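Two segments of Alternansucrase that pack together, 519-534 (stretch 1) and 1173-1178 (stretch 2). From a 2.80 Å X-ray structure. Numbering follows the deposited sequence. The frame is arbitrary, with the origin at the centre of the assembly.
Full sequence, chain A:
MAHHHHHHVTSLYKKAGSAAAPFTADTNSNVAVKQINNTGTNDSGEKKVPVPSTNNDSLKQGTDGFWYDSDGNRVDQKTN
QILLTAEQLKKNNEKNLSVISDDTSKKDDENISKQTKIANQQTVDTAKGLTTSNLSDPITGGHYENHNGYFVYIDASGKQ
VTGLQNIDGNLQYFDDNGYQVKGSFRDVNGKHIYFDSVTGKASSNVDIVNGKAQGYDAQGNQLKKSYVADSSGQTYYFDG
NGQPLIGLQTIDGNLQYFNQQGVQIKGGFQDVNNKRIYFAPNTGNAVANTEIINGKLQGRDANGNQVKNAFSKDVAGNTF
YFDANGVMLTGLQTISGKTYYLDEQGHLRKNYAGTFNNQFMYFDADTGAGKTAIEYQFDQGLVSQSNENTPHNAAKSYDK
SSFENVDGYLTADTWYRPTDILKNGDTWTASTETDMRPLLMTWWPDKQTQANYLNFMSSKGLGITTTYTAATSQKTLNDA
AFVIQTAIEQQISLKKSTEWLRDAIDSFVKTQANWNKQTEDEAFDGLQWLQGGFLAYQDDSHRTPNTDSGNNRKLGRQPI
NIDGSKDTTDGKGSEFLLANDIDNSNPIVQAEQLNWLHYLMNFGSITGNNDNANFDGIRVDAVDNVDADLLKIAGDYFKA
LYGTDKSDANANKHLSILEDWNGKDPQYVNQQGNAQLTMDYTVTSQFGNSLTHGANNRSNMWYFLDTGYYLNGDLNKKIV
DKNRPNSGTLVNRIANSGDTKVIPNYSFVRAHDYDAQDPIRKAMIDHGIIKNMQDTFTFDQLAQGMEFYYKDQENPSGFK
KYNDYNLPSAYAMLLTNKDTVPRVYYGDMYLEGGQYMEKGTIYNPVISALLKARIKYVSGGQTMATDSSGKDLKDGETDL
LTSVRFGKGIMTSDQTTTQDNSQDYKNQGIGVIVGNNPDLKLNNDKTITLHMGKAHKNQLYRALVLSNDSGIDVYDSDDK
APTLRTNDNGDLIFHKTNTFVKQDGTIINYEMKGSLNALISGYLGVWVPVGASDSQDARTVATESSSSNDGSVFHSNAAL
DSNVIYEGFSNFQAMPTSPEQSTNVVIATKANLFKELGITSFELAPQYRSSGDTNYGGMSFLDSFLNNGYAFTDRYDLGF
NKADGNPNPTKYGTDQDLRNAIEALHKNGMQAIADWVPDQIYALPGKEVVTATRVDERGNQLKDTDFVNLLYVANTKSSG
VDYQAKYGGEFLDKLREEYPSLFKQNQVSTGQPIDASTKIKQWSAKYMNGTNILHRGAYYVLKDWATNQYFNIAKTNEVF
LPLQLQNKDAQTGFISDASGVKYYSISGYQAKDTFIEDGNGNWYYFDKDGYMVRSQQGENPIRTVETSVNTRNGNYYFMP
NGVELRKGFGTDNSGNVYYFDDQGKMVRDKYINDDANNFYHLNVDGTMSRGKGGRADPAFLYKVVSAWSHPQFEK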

# COMPACT_ATOMS: atom_id res chain seq x y z
N THR A 519 -7.94 8.55 -16.34
CA THR A 519 -9.21 7.84 -16.48
C THR A 519 -9.20 6.46 -15.85
O THR A 519 -10.11 5.69 -16.08
CB THR A 519 -9.60 7.74 -17.97
OG1 THR A 519 -8.51 7.20 -18.73
CG2 THR A 519 -9.96 9.11 -18.48
N GLU A 520 -8.15 6.15 -15.08
CA GLU A 520 -8.04 4.86 -14.40
C GLU A 520 -8.30 4.94 -12.89
O GLU A 520 -8.27 3.93 -12.21
CB GLU A 520 -6.68 4.20 -14.68
CG GLU A 520 -6.49 3.80 -16.13
CD GLU A 520 -5.21 3.07 -16.38
OE1 GLU A 520 -4.36 3.03 -15.49
OE2 GLU A 520 -5.03 2.54 -17.50
N ASP A 521 -8.54 6.15 -12.39
CA ASP A 521 -8.89 6.37 -10.99
C ASP A 521 -7.87 5.78 -10.02
O ASP A 521 -8.23 5.02 -9.13
CB ASP A 521 -10.29 5.81 -10.73
CG ASP A 521 -11.38 6.59 -11.44
OD1 ASP A 521 -11.13 7.73 -11.90
OD2 ASP A 521 -12.52 6.07 -11.54
N GLU A 522 -6.60 6.11 -10.22
CA GLU A 522 -5.55 5.73 -9.30
C GLU A 522 -6.00 6.00 -7.87
O GLU A 522 -6.51 7.06 -7.57
CB GLU A 522 -4.26 6.51 -9.60
CG GLU A 522 -3.00 5.88 -9.00
CD GLU A 522 -1.72 6.62 -9.35
OE1 GLU A 522 -1.71 7.87 -9.27
OE2 GLU A 522 -0.73 5.97 -9.73
N ALA A 523 -5.84 5.01 -7.00
CA ALA A 523 -6.16 5.12 -5.58
C ALA A 523 -5.13 4.35 -4.76
O ALA A 523 -4.52 3.41 -5.27
CB ALA A 523 -7.54 4.57 -5.30
N PHE A 524 -4.94 4.71 -3.50
CA PHE A 524 -3.92 4.05 -2.69
C PHE A 524 -4.42 3.55 -1.35
O PHE A 524 -3.66 3.26 -0.47
CB PHE A 524 -2.74 4.98 -2.48
CG PHE A 524 -2.04 5.35 -3.75
CD1 PHE A 524 -2.41 6.47 -4.47
CD2 PHE A 524 -1.00 4.57 -4.22
CE1 PHE A 524 -1.75 6.82 -5.63
CE2 PHE A 524 -0.34 4.91 -5.39
CZ PHE A 524 -0.71 6.04 -6.10
N ASP A 525 -5.71 3.38 -1.22
CA ASP A 525 -6.19 2.87 0.02
C ASP A 525 -6.14 1.33 -0.02
O ASP A 525 -6.40 0.71 -1.04
CB ASP A 525 -7.58 3.44 0.35
CG ASP A 525 -8.66 2.89 -0.52
OD1 ASP A 525 -9.10 1.74 -0.22
OD2 ASP A 525 -9.05 3.60 -1.48
N GLY A 526 -5.79 0.74 1.12
CA GLY A 526 -5.65 -0.70 1.26
C GLY A 526 -4.49 -1.19 0.42
O GLY A 526 -3.52 -0.44 0.17
N LEU A 527 -4.60 -2.42 -0.08
CA LEU A 527 -3.52 -3.01 -0.88
C LEU A 527 -3.28 -2.28 -2.18
O LEU A 527 -2.27 -2.50 -2.85
CB LEU A 527 -3.82 -4.46 -1.17
CG LEU A 527 -3.92 -5.40 0.05
CD1 LEU A 527 -4.18 -6.80 -0.49
CD2 LEU A 527 -2.68 -5.38 0.92
N GLN A 528 -4.20 -1.38 -2.53
CA GLN A 528 -3.99 -0.50 -3.66
C GLN A 528 -2.76 0.37 -3.45
O GLN A 528 -2.15 0.85 -4.41
CB GLN A 528 -5.21 0.37 -3.89
CG GLN A 528 -6.44 -0.42 -4.31
CD GLN A 528 -7.62 0.46 -4.60
OE1 GLN A 528 -8.19 0.42 -5.66
NE2 GLN A 528 -7.97 1.28 -3.66
N TRP A 529 -2.40 0.54 -2.19
CA TRP A 529 -1.20 1.27 -1.81
C TRP A 529 0.06 0.82 -2.56
O TRP A 529 0.95 1.63 -2.79
CB TRP A 529 -0.97 1.09 -0.30
CG TRP A 529 0.28 1.68 0.23
CD1 TRP A 529 1.44 1.02 0.53
CD2 TRP A 529 0.50 3.05 0.55
NE1 TRP A 529 2.38 1.91 1.01
CE2 TRP A 529 1.83 3.16 1.03
CE3 TRP A 529 -0.29 4.20 0.46
CZ2 TRP A 529 2.39 4.39 1.43
CZ3 TRP A 529 0.27 5.42 0.85
CH2 TRP A 529 1.60 5.50 1.33
N LEU A 530 0.11 -0.46 -2.95
CA LEU A 530 1.33 -1.02 -3.52
C LEU A 530 1.57 -0.54 -4.94
O LEU A 530 2.67 -0.09 -5.26
CB LEU A 530 1.29 -2.54 -3.48
CG LEU A 530 1.08 -3.22 -2.13
CD1 LEU A 530 1.20 -4.72 -2.33
CD2 LEU A 530 2.10 -2.77 -1.11
N GLN A 531 0.54 -0.62 -5.79
CA GLN A 531 0.68 -0.29 -7.21
C GLN A 531 -0.32 0.70 -7.81
O GLN A 531 -0.25 0.99 -9.01
CB GLN A 531 0.66 -1.59 -8.00
CG GLN A 531 1.99 -2.31 -7.96
CD GLN A 531 1.97 -3.54 -8.80
OE1 GLN A 531 1.07 -4.35 -8.70
NE2 GLN A 531 2.97 -3.69 -9.65
N GLY A 532 -1.25 1.21 -7.02
CA GLY A 532 -2.11 2.28 -7.47
C GLY A 532 -3.52 1.91 -7.90
O GLY A 532 -4.29 2.80 -8.22
N GLY A 533 -3.85 0.62 -7.92
CA GLY A 533 -5.24 0.21 -8.19
C GLY A 533 -5.36 -1.02 -9.08
O GLY A 533 -4.43 -1.36 -9.78
N PHE A 534 -6.52 -1.66 -9.06
CA PHE A 534 -6.72 -2.91 -9.78
C PHE A 534 -7.87 -2.88 -10.76
O PHE A 534 -8.86 -2.17 -10.55
CB PHE A 534 -7.02 -4.03 -8.80
CG PHE A 534 -6.02 -4.18 -7.72
CD1 PHE A 534 -4.76 -4.70 -7.98
CD2 PHE A 534 -6.34 -3.83 -6.44
CE1 PHE A 534 -3.83 -4.83 -6.98
CE2 PHE A 534 -5.42 -3.99 -5.43
CZ PHE A 534 -4.17 -4.49 -5.70
N THR A 1173 -13.05 -3.99 -15.31
CA THR A 1173 -13.72 -3.08 -14.39
C THR A 1173 -12.75 -2.66 -13.31
O THR A 1173 -11.98 -3.48 -12.82
CB THR A 1173 -14.92 -3.78 -13.74
OG1 THR A 1173 -15.83 -4.23 -14.74
CG2 THR A 1173 -15.65 -2.86 -12.78
N ARG A 1174 -12.77 -1.38 -12.93
CA ARG A 1174 -11.90 -0.85 -11.86
C ARG A 1174 -12.40 -1.28 -10.51
O ARG A 1174 -13.55 -1.04 -10.17
CB ARG A 1174 -11.83 0.65 -11.94
CG ARG A 1174 -10.97 1.33 -10.90
CD ARG A 1174 -9.49 1.22 -11.24
NE ARG A 1174 -8.69 2.02 -10.33
CZ ARG A 1174 -8.48 1.70 -9.06
NH1 ARG A 1174 -8.96 0.56 -8.53
NH2 ARG A 1174 -7.75 2.51 -8.30
N VAL A 1175 -11.53 -1.95 -9.75
CA VAL A 1175 -11.93 -2.60 -8.49
C VAL A 1175 -10.93 -2.33 -7.41
O VAL A 1175 -9.77 -1.98 -7.68
CB VAL A 1175 -12.01 -4.12 -8.63
CG1 VAL A 1175 -13.18 -4.52 -9.49
CG2 VAL A 1175 -10.72 -4.67 -9.22
N ASP A 1176 -11.39 -2.53 -6.17
CA ASP A 1176 -10.53 -2.48 -4.99
C ASP A 1176 -9.95 -3.86 -4.71
O ASP A 1176 -10.19 -4.80 -5.47
CB ASP A 1176 -11.28 -1.91 -3.78
CG ASP A 1176 -12.45 -2.77 -3.31
OD1 ASP A 1176 -12.53 -3.97 -3.64
OD2 ASP A 1176 -13.30 -2.26 -2.56
N GLU A 1177 -9.16 -3.99 -3.65
CA GLU A 1177 -8.46 -5.25 -3.39
C GLU A 1177 -9.37 -6.47 -3.32
O GLU A 1177 -8.94 -7.57 -3.68
CB GLU A 1177 -7.65 -5.15 -2.12
CG GLU A 1177 -8.50 -5.05 -0.86
CD GLU A 1177 -7.68 -4.60 0.32
OE1 GLU A 1177 -7.17 -3.47 0.29
OE2 GLU A 1177 -7.53 -5.40 1.25
N ARG A 1178 -10.61 -6.27 -2.89
CA ARG A 1178 -11.60 -7.36 -2.83
C ARG A 1178 -12.35 -7.64 -4.13
O ARG A 1178 -13.25 -8.48 -4.17
CB ARG A 1178 -12.64 -7.09 -1.73
CG ARG A 1178 -12.07 -7.11 -0.32
CD ARG A 1178 -13.14 -6.85 0.71
NE ARG A 1178 -12.63 -7.02 2.06
CZ ARG A 1178 -11.85 -6.14 2.69
NH1 ARG A 1178 -11.47 -5.01 2.11
NH2 ARG A 1178 -11.42 -6.41 3.93
O HOH W 1 -8.23 -1.88 -1.88

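What does the start of stretch 2 bring to the contact? Thr 1173 lies in a strand that begins earlier in the chain, but its CA-to-CB bond points away from stretch 1, so the work begins with Arg 1174. Its side chain leaves the backbone sideways, and with chi1 t, chi2 p and chi3 t its end swings into stretch 1, where more of its surface is covered than that of any other residue in the contact. The guanidinium meets oxygens near its plane: Arg 1174 NE donates to Glu 520 O at 2.7 Å, Arg 1174 NH2 to Asp 521 O at 2.7 Å, and Arg 1174 NH1 to Gln 528 OE1 at 3.0 Å. A long side chain with donors spread round a flat end suits this place, since it can bind two successive carbonyls and a more distant amide side chain at once.

Why can the guanidinium lie so close to the backbone? Over one of its faces pass Gly 533 CA, 3.4 Å from Arg 1174 NH2, and Phe 534 N. A CB on Gly 533 would fall 2.2 Å from Arg 1174 NH2, a clash, and the backbone angles also call for glycine. Gln 528 is held in position from its other terminal atom, as Gln 528 NE2 donates to Asp 525 O at 3.1 Å, leaving OE1 to accept from the arginine.

How does Val 1175 join the two backbones? It pairs with Phe 534 in an antiparallel bridge, where Val 1175 N donates to Phe 534 O at 2.8 Å and the angle at the hydrogen is nearly straight. Both buried side chains lie on the same face of this small sheet, so Phe 534 CB packs 3.8 Å from Val 1175 CG2. The Phe 534 ring reaches on along stretch 2, its CD2 lying 4.0 Å from Asp 1176 C and its CE2 3.9 Å from Glu 1177 CA.

What fastens the far end? The CA-to-CB bond of Asp 1176 points away, but Glu 1177, with chi1 p and chi2 t, brings its carboxylate to the turn from Asp 525 to Gln 528. There Glu 1177 OE1 accepts from Leu 527 N at 2.8 Å. Gly 526 leaves room for that oxygen: a CB there would sit 2.1 Å from Glu 1177 OE1. A water adds a second link, donating to Glu 1177 OE1 at 2.9 Å and to Asp 525 O at 3.3 Å while accepting from Glu 1177 N at 2.9 Å.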